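Local coordinates for protein crossover junction endodeoxyribonuclease Hjc (Sulfolobus solfataricus, PDB 4TKD) that resolves four-way Holliday junctions in recombining DNA by making paired magnesium-dependent nicks in opposing strands, at residues 22-27 and 45-50; 51-56 and 76-81; 84-89 and 97-102. All blocks are in the same frame, centred on the assembly; numbering follows the deposited sequence.

In the fold
The three contacts follow one another along the chain without interleaving, and all reach the same five-stranded mixed sheet. Interaction 1 pairs the outermost strand 25-28 with strand 43-47, and the turn after it leads straight into strand 50-58. Interaction 2 lays helix 68-81 against that strand; the centres of these two contacts are about 13 Å apart. Interaction 3, centred about 10 Å from interaction 2, pairs strand 84-90, which follows the helix, with the opposite outermost strand 97-99. Interactions 1 and 3 do not touch, their centres being about 17 Å apart. Together they span the nuclease core, with interactions 1 and 2 also meeting the second subunit.

Interaction 1. Residues 22-27 and 45-50; sequences KGFAVV and ALKNGV
Strands 25-27 and 45-47 run antiparallel, their axes 4.7 Å apart, with Ala25 and Leu46 as a hydrogen-bonded pair and Val26 and Ala45 as a non-hydrogen-bonded pair. Both bonds of the first pair are short and nearly straight: Ala25 N reaches Leu46 O at 2.7 Å, and Leu46 N returns to Ala25 O. At the end of strand 45-47, Lys47 crosses Phe24 at about a right angle. Its CB lies over one face of the Phe24 ring, 3.8 Å from the centroid. Ala45 CB meets the same ring at CD2 (3.7 Å) and also Val26 CG2, toward helix 10-21, where Leu19 touches all three side chains. With CG anti to the backbone N (chi1 -168°) and the chain extended beyond it, Lys47 NZ reaches Lys22 O, 2.7 Å away and nearly along the C=O axis. Gly23, at positive phi, is the C' residue of the Schellman motif ending helix 10-21. Lys22 NZ turns away to a salt bridge with Glu123. The ammonium of Lys47 thus meets a carbonyl at the helix C-terminus, where the helix dipole would probably favour its positive charge.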
loop_
_atom_site.group_PDB
_atom_site.type_symbol
_atom_site.label_atom_id
_atom_site.label_comp_id
_atom_site.label_asym_id
_atom_site.label_seq_id
_atom_site.Cartn_x
_atom_site.Cartn_y
_atom_site.Cartn_z
ATOM N N LYS C 22 -9.304 17.393 12.867
ATOM C CA LYS C 22 -8.871 16.041 13.230
ATOM C C LYS C 22 -7.386 15.957 13.645
ATOM O O LYS C 22 -6.878 14.858 13.842
ATOM C CB LYS C 22 -9.197 15.021 12.116
ATOM C CG LYS C 22 -10.661 14.959 11.675
ATOM C CD LYS C 22 -11.563 14.206 12.598
ATOM C CE LYS C 22 -12.864 13.914 11.878
ATOM N NZ LYS C 22 -14.009 13.844 12.828
ATOM N N GLY C 23 -6.712 17.104 13.796
ATOM C CA GLY C 23 -5.314 17.153 14.222
ATOM C C GLY C 23 -4.260 17.037 13.132
ATOM O O GLY C 23 -3.101 16.740 13.433
ATOM N N PHE C 24 -4.634 17.296 11.867
ATOM C CA PHE C 24 -3.698 17.246 10.744
ATOM C C PHE C 24 -3.071 18.603 10.481
ATOM O O PHE C 24 -3.753 19.623 10.598
ATOM C CB PHE C 24 -4.410 16.782 9.445
ATOM C CG PHE C 24 -4.714 15.305 9.328
ATOM C CD1 PHE C 24 -5.796 14.745 9.987
ATOM C CD2 PHE C 24 -3.933 14.480 8.534
ATOM C CE1 PHE C 24 -6.081 13.384 9.872
ATOM C CE2 PHE C 24 -4.199 13.110 8.443
ATOM C CZ PHE C 24 -5.273 12.570 9.116
ATOM N N ALA C 25 -1.785 18.593 10.057
ATOM C CA ALA C 25 -1.028 19.751 9.569
ATOM C C ALA C 25 -1.359 19.711 8.078
ATOM O O ALA C 25 -1.107 18.698 7.411
ATOM C CB ALA C 25 0.473 19.558 9.781
ATOM N N VAL C 26 -2.069 20.737 7.598
ATOM C CA VAL C 26 -2.586 20.758 6.233
ATOM C C VAL C 26 -2.046 21.932 5.440
ATOM O O VAL C 26 -2.021 23.067 5.927
ATOM C CB VAL C 26 -4.146 20.703 6.176
ATOM C CG1 VAL C 26 -4.645 20.475 4.757
ATOM C CG2 VAL C 26 -4.714 19.639 7.111
ATOM N N VAL C 27 -1.662 21.646 4.189
ATOM C CA VAL C 27 -1.149 22.625 3.253
ATOM C C VAL C 27 -1.847 22.458 1.897
ATOM O O VAL C 27 -2.168 21.343 1.495
ATOM C CB VAL C 27 0.417 22.587 3.172
ATOM C CG1 VAL C 27 0.933 21.337 2.483
ATOM C CG2 VAL C 27 0.975 23.820 2.501
ATOM N N ALA C 45 -2.065 16.592 3.639
ATOM C CA ALA C 45 -2.403 16.557 5.054
ATOM C C ALA C 45 -1.486 15.580 5.759
ATOM O O ALA C 45 -1.286 14.463 5.294
ATOM C CB ALA C 45 -3.859 16.171 5.245
ATOM N N LEU C 46 -0.889 16.030 6.850
ATOM C CA LEU C 46 0.080 15.235 7.589
ATOM C C LEU C 46 -0.288 15.132 9.060
ATOM O O LEU C 46 -0.667 16.132 9.675
ATOM C CB LEU C 46 1.488 15.855 7.472
ATOM C CG LEU C 46 1.937 16.387 6.113
ATOM C CD1 LEU C 46 3.161 17.334 6.273
ATOM C CD2 LEU C 46 2.182 15.224 5.106
ATOM N N LYS C 47 -0.152 13.933 9.625
ATOM C CA LYS C 47 -0.419 13.700 11.039
ATOM C C LYS C 47 0.474 12.591 11.530
ATOM O O LYS C 47 0.305 11.451 11.122
ATOM C CB LYS C 47 -1.903 13.371 11.297
ATOM C CG LYS C 47 -2.270 13.418 12.771
ATOM C CD LYS C 47 -3.711 13.029 13.023
ATOM C CE LYS C 47 -3.986 12.998 14.505
ATOM N NZ LYS C 47 -5.424 12.798 14.801
ATOM N N ASN C 48 1.432 12.946 12.390
ATOM C CA ASN C 48 2.384 12.037 13.005
ATOM C C ASN C 48 2.846 10.900 12.092
ATOM O O ASN C 48 2.590 9.713 12.357
ATOM C CB ASN C 48 1.863 11.546 14.354
ATOM C CG ASN C 48 2.963 11.059 15.265
ATOM O OD1 ASN C 48 4.084 11.606 15.293
ATOM N ND2 ASN C 48 2.657 10.015 16.029
ATOM N N GLY C 49 3.457 11.294 10.981
ATOM C CA GLY C 49 4.003 10.375 9.990
ATOM C C GLY C 49 3.013 9.837 8.973
ATOM O O GLY C 49 3.422 9.095 8.074
ATOM N N VAL C 50 1.716 10.195 9.078
ATOM C CA VAL C 50 0.699 9.748 8.118
ATOM C C VAL C 50 0.492 10.837 7.054
ATOM O O VAL C 50 0.158 11.976 7.388
ATOM C CB VAL C 50 -0.645 9.301 8.773
ATOM C CG1 VAL C 50 -1.714 8.973 7.728
ATOM C CG2 VAL C 50 -0.430 8.155 9.761
#

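Interaction 2. Residues 51-56 and 76-81; sequences IILIEM and EFARKS
The Phe77 ring turns its edge to the strand: Leu53 CD2 lies near the ring plane, 3.9 Å from CE1, and the two side chains cross obliquely. With CG anti to the backbone N (chi1 -170°), Phe77 swings its ring nearer the strand than its CB direction alone would suggest. Ile44 and Pro41 also touch the ring, and Val26 of the second subunit packs on it. The other flat group, the guanidinium of Arg79, takes Glu76 at its edge. Side-on, NE and NH2 each hold one carboxylate oxygen, Arg79 NH2 to Glu76 OE2 at 2.8 Å. The acid lies in the guanidinium plane, whereas both donors approach from above the carboxylate plane; this salt bridge stays within the helix.

Between helix and strand the contact is carried by Leu53, whose two methyls divide the work. While CD2 goes to the phenyl edge, CD1 presses on the helix backbone, 3.6 Å from Ala78 CA, and touches Ala78 CB and Ser81 OG. Strand 51-56 and helix 76-81 run antiparallel, with axes 10.0 Å apart. Helix 68-81 connects strand 50-58 to its parallel neighbour 84-90, making a beta-alpha-beta crossover within the PDDEXK nuclease core. Glu55, on the same strand and inferred to bind magnesium, holds Asp42 N through OE1.

Nearer the helix C-terminus, Ile51 CD1 comes to 3.3 Å from Ser81 O. The Ser81 hydroxyl, among these apolar groups, folds back with OG between its own N and carbonyl carbon (chi1 68°), within hydrogen-bonding distance of the carbonyls of Phe77 and Ala78, and Gly83 N also bonds to it.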
loop_
_atom_site.group_PDB
_atom_site.type_symbol
_atom_site.label_atom_id
_atom_site.label_comp_id
_atom_site.label_asym_id
_atom_site.label_seq_id
_atom_site.Cartn_x
_atom_site.Cartn_y
_atom_site.Cartn_z
ATOM N N ILE C 51 0.680 10.457 5.769
ATOM C CA ILE C 51 0.588 11.353 4.618
ATOM C C ILE C 51 -0.653 11.032 3.806
ATOM O O ILE C 51 -0.814 9.914 3.322
ATOM C CB ILE C 51 1.890 11.323 3.753
ATOM C CG1 ILE C 51 3.165 11.579 4.617
ATOM C CG2 ILE C 51 1.803 12.341 2.587
ATOM C CD1 ILE C 51 4.469 11.023 4.056
ATOM N N ILE C 52 -1.528 12.036 3.659
ATOM C CA ILE C 52 -2.764 11.959 2.871
ATOM C C ILE C 52 -2.675 13.054 1.842
ATOM O O ILE C 52 -2.316 14.191 2.168
ATOM C CB ILE C 52 -4.041 12.081 3.739
ATOM C CG1 ILE C 52 -4.171 10.882 4.696
ATOM C CG2 ILE C 52 -5.332 12.370 2.875
ATOM C CD1 ILE C 52 -5.067 11.115 5.773
ATOM N N LEU C 53 -2.940 12.689 0.603
ATOM C CA LEU C 53 -2.825 13.556 -0.562
ATOM C C LEU C 53 -4.160 13.569 -1.285
ATOM O O LEU C 53 -4.690 12.511 -1.596
ATOM C CB LEU C 53 -1.695 13.040 -1.505
ATOM C CG LEU C 53 -0.329 12.783 -0.853
ATOM C CD1 LEU C 53 0.566 12.008 -1.756
ATOM C CD2 LEU C 53 0.326 14.076 -0.435
ATOM N N ILE C 54 -4.689 14.758 -1.558
ATOM C CA ILE C 54 -5.990 14.877 -2.215
ATOM C C ILE C 54 -5.918 15.755 -3.453
ATOM O O ILE C 54 -5.475 16.899 -3.369
ATOM C CB ILE C 54 -7.060 15.383 -1.180
ATOM C CG1 ILE C 54 -7.210 14.403 0.013
ATOM C CG2 ILE C 54 -8.423 15.618 -1.848
ATOM C CD1 ILE C 54 -7.654 15.037 1.297
ATOM N N GLU C 55 -6.375 15.222 -4.592
ATOM C CA GLU C 55 -6.478 15.950 -5.851
ATOM C C GLU C 55 -7.958 16.270 -6.085
ATOM O O GLU C 55 -8.780 15.351 -6.137
ATOM C CB GLU C 55 -5.872 15.156 -7.032
ATOM C CG GLU C 55 -5.671 16.000 -8.292
ATOM C CD GLU C 55 -4.614 17.085 -8.261
ATOM O OE1 GLU C 55 -3.979 17.311 -7.205
ATOM O OE2 GLU C 55 -4.403 17.710 -9.320
ATOM N N MET C 56 -8.303 17.569 -6.148
ATOM C CA MET C 56 -9.680 18.026 -6.334
ATOM C C MET C 56 -10.057 17.920 -7.778
ATOM O O MET C 56 -9.299 18.378 -8.646
ATOM C CB MET C 56 -9.872 19.481 -5.881
ATOM C CG MET C 56 -9.678 19.735 -4.389
ATOM S SD MET C 56 -10.587 18.624 -3.273
ATOM C CE MET C 56 -12.301 18.995 -3.714
ATOM N N GLU C 76 3.367 9.796 -8.969
ATOM C CA GLU C 76 4.798 9.797 -8.685
ATOM C C GLU C 76 5.106 10.491 -7.331
ATOM O O GLU C 76 5.905 9.981 -6.538
ATOM C CB GLU C 76 5.570 10.458 -9.842
ATOM C CG GLU C 76 6.045 9.543 -10.965
ATOM C CD GLU C 76 6.839 8.317 -10.554
ATOM O OE1 GLU C 76 6.184 7.277 -10.347
ATOM O OE2 GLU C 76 8.087 8.338 -10.605
ATOM N N PHE C 77 4.451 11.625 -7.065
ATOM C CA PHE C 77 4.580 12.362 -5.794
ATOM C C PHE C 77 4.124 11.419 -4.662
ATOM O O PHE C 77 4.852 11.268 -3.687
ATOM C CB PHE C 77 3.697 13.634 -5.832
ATOM C CG PHE C 77 3.873 14.633 -4.713
ATOM C CD1 PHE C 77 3.242 14.446 -3.485
ATOM C CD2 PHE C 77 4.656 15.773 -4.893
ATOM C CE1 PHE C 77 3.402 15.372 -2.451
ATOM C CE2 PHE C 77 4.832 16.689 -3.850
ATOM C CZ PHE C 77 4.191 16.490 -2.640
ATOM N N ALA C 78 2.946 10.747 -4.829
ATOM C CA ALA C 78 2.385 9.776 -3.879
ATOM C C ALA C 78 3.310 8.603 -3.607
ATOM O O ALA C 78 3.457 8.205 -2.450
ATOM C CB ALA C 78 1.042 9.264 -4.371
ATOM N N ARG C 79 3.907 8.041 -4.677
ATOM C CA ARG C 79 4.806 6.895 -4.591
ATOM C C ARG C 79 6.102 7.261 -3.828
ATOM O O ARG C 79 6.535 6.513 -2.939
ATOM C CB ARG C 79 5.129 6.353 -5.988
ATOM C CG ARG C 79 6.057 5.127 -5.971
ATOM C CD ARG C 79 6.610 4.725 -7.344
ATOM N NE ARG C 79 7.375 5.789 -8.009
ATOM C CZ ARG C 79 8.625 6.129 -7.714
ATOM N NH1 ARG C 79 9.282 5.498 -6.748
ATOM N NH2 ARG C 79 9.222 7.112 -8.370
ATOM N N LYS C 80 6.721 8.387 -4.197
ATOM C CA LYS C 80 7.964 8.882 -3.568
ATOM C C LYS C 80 7.760 9.250 -2.118
ATOM O O LYS C 80 8.583 8.902 -1.275
ATOM C CB LYS C 80 8.531 10.078 -4.334
ATOM C CG LYS C 80 9.160 9.680 -5.667
ATOM C CD LYS C 80 9.465 10.906 -6.471
ATOM C CE LYS C 80 10.173 10.534 -7.740
ATOM N NZ LYS C 80 10.214 11.685 -8.670
ATOM N N SER C 81 6.652 9.935 -1.815
ATOM C CA SER C 81 6.318 10.369 -0.452
ATOM C C SER C 81 5.914 9.224 0.477
ATOM O O SER C 81 6.069 9.348 1.683
ATOM C CB SER C 81 5.193 11.403 -0.493
ATOM O OG SER C 81 3.987 10.798 -0.926
#

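Interaction 3. Residues 84-89 and 97-102; sequences SLFLGV and FIPFEK
Leu85 and Phe100 lie side by side and point the same way, with Leu85 CD2 over one face of the phenyl ring, 3.8 Å from its centroid and displaced toward the rim. Leu87 CD1 meets the same ring at its edge, 4.1 Å from CE1. The backbones lock this pair together: Phe100 N donates to Leu85 O at 3.0 Å in a nearly straight bond, although the donor stands above the carbonyl plane. Water 1 also donates to Leu85 O and bridges it to Glu101 OE1, so two donors grip this carbonyl. An alanine in place of Phe100 would remove the ring and would probably leave Leu85 CD2 and Leu87 CD1 without the face and edge they pack on, and loosen the contact with Ile74 of helix 68-81.

Further along, Leu87 and Ile98 form a hydrogen-bonded pair, with Leu87 N to Ile98 O at 2.7 Å on a lone pair of the carbonyl. Val89 CG2 extends this face against Ile98 CD1 (3.7 Å). Phe86, Pro99 and Phe97 occupy the other face, where Phe86 CD2 rests 3.7 Å from Pro99 CA. Helix 122-133 packs there through Leu125, which touches both Phe86 and Phe97. Leu87 also lies close to Glu55, an inferred magnesium ligand, and Lys57, the predicted transition-state stabiliser. These contacts make an antiparallel beta hairpin at the border of the PDDEXK nuclease sheet, beside its inferred magnesium site.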
loop_
_atom_site.group_PDB
_atom_site.type_symbol
_atom_site.label_atom_id
_atom_site.label_comp_id
_atom_site.label_asym_id
_atom_site.label_seq_id
_atom_site.Cartn_x
_atom_site.Cartn_y
_atom_site.Cartn_z
ATOM N N SER C 84 -0.911 8.386 0.801
ATOM C CA SER C 84 -2.106 7.773 0.229
ATOM C C SER C 84 -2.790 8.839 -0.625
ATOM O O SER C 84 -3.066 9.932 -0.124
ATOM C CB SER C 84 -3.020 7.267 1.334
ATOM O OG SER C 84 -2.364 6.280 2.117
ATOM N N LEU C 85 -2.983 8.542 -1.932
ATOM C CA LEU C 85 -3.554 9.449 -2.923
ATOM C C LEU C 85 -5.041 9.206 -3.148
ATOM O O LEU C 85 -5.470 8.070 -3.345
ATOM C CB LEU C 85 -2.763 9.406 -4.240
ATOM C CG LEU C 85 -3.177 10.389 -5.370
ATOM C CD1 LEU C 85 -2.995 11.852 -4.956
ATOM C CD2 LEU C 85 -2.411 10.119 -6.644
ATOM N N PHE C 86 -5.821 10.292 -3.126
ATOM C CA PHE C 86 -7.259 10.254 -3.316
ATOM C C PHE C 86 -7.710 11.377 -4.218
ATOM O O PHE C 86 -7.117 12.458 -4.253
ATOM C CB PHE C 86 -7.995 10.405 -1.972
ATOM C CG PHE C 86 -7.644 9.377 -0.933
ATOM C CD1 PHE C 86 -6.573 9.585 -0.059
ATOM C CD2 PHE C 86 -8.396 8.208 -0.807
ATOM C CE1 PHE C 86 -6.263 8.641 0.906
ATOM C CE2 PHE C 86 -8.073 7.257 0.156
ATOM C CZ PHE C 86 -7.012 7.481 1.002
ATOM N N LEU C 87 -8.827 11.131 -4.903
ATOM C CA LEU C 87 -9.487 12.138 -5.709
ATOM C C LEU C 87 -10.626 12.673 -4.843
ATOM O O LEU C 87 -11.463 11.898 -4.359
ATOM C CB LEU C 87 -10.003 11.507 -7.007
ATOM C CG LEU C 87 -10.155 12.326 -8.298
ATOM C CD1 LEU C 87 -8.873 13.064 -8.688
ATOM C CD2 LEU C 87 -10.480 11.405 -9.447
ATOM N N GLY C 88 -10.584 13.982 -4.579
ATOM C CA GLY C 88 -11.604 14.671 -3.802
ATOM C C GLY C 88 -12.654 15.158 -4.767
ATOM O O GLY C 88 -12.345 15.965 -5.647
ATOM N N VAL C 89 -13.874 14.633 -4.662
ATOM C CA VAL C 89 -14.939 15.010 -5.591
ATOM C C VAL C 89 -15.473 16.435 -5.293
ATOM O O VAL C 89 -16.003 16.689 -4.209
ATOM C CB VAL C 89 -16.059 13.933 -5.740
ATOM C CG1 VAL C 89 -16.913 14.214 -6.962
ATOM C CG2 VAL C 89 -15.484 12.511 -5.810
ATOM N N PHE C 97 -14.222 10.796 -1.307
ATOM C CA PHE C 97 -12.834 10.627 -1.685
ATOM C C PHE C 97 -12.648 9.274 -2.367
ATOM O O PHE C 97 -12.962 8.233 -1.786
ATOM C CB PHE C 97 -11.933 10.738 -0.442
ATOM C CG PHE C 97 -12.111 12.012 0.331
ATOM C CD1 PHE C 97 -11.392 13.159 0.005
ATOM C CD2 PHE C 97 -13.010 12.080 1.377
ATOM C CE1 PHE C 97 -11.604 14.356 0.688
ATOM C CE2 PHE C 97 -13.207 13.273 2.069
ATOM C CZ PHE C 97 -12.515 14.406 1.712
ATOM N N ILE C 98 -12.142 9.300 -3.599
ATOM C CA ILE C 98 -11.889 8.097 -4.386
ATOM C C ILE C 98 -10.412 7.721 -4.322
ATOM O O ILE C 98 -9.582 8.506 -4.781
ATOM C CB ILE C 98 -12.429 8.231 -5.841
ATOM C CG1 ILE C 98 -13.963 8.412 -5.827
ATOM C CG2 ILE C 98 -12.026 7.030 -6.705
ATOM C CD1 ILE C 98 -14.548 9.116 -7.064
ATOM N N PRO C 99 -10.058 6.520 -3.784
ATOM C CA PRO C 99 -8.636 6.104 -3.795
ATOM C C PRO C 99 -8.148 6.068 -5.237
ATOM O O PRO C 99 -8.856 5.561 -6.111
ATOM C CB PRO C 99 -8.655 4.700 -3.175
ATOM C CG PRO C 99 -9.962 4.628 -2.428
ATOM C CD PRO C 99 -10.922 5.451 -3.245
ATOM N N PHE C 100 -6.983 6.687 -5.507
ATOM C CA PHE C 100 -6.458 6.789 -6.854
ATOM C C PHE C 100 -6.348 5.480 -7.618
ATOM O O PHE C 100 -6.490 5.495 -8.848
ATOM C CB PHE C 100 -5.143 7.558 -6.895
ATOM C CG PHE C 100 -5.085 8.472 -8.087
ATOM C CD1 PHE C 100 -5.789 9.674 -8.097
ATOM C CD2 PHE C 100 -4.329 8.135 -9.202
ATOM C CE1 PHE C 100 -5.736 10.521 -9.210
ATOM C CE2 PHE C 100 -4.275 8.984 -10.314
ATOM C CZ PHE C 100 -4.983 10.165 -10.314
ATOM N N GLU C 101 -6.119 4.364 -6.891
ATOM C CA GLU C 101 -6.004 3.001 -7.438
ATOM C C GLU C 101 -7.308 2.458 -8.029
ATOM O O GLU C 101 -7.259 1.496 -8.790
ATOM C CB GLU C 101 -5.419 1.998 -6.429
ATOM C CG GLU C 101 -5.841 2.212 -4.993
ATOM C CD GLU C 101 -4.845 3.066 -4.243
ATOM O OE1 GLU C 101 -4.996 4.301 -4.314
ATOM O OE2 GLU C 101 -3.847 2.521 -3.717
ATOM N N LYS C 102 -8.461 3.091 -7.715
ATOM C CA LYS C 102 -9.774 2.710 -8.245
ATOM C C LYS C 102 -9.963 3.275 -9.651
ATOM O O LYS C 102 -10.823 2.776 -10.382
ATOM C CB LYS C 102 -10.909 3.209 -7.329
ATOM C CG LYS C 102 -10.806 2.742 -5.877
ATOM C CD LYS C 102 -11.667 1.533 -5.554
ATOM C CE LYS C 102 -13.069 1.905 -5.110
ATOM N NZ LYS C 102 -13.715 0.804 -4.339
HETATM O O HOH W 1 -5.310 5.689 -1.841
#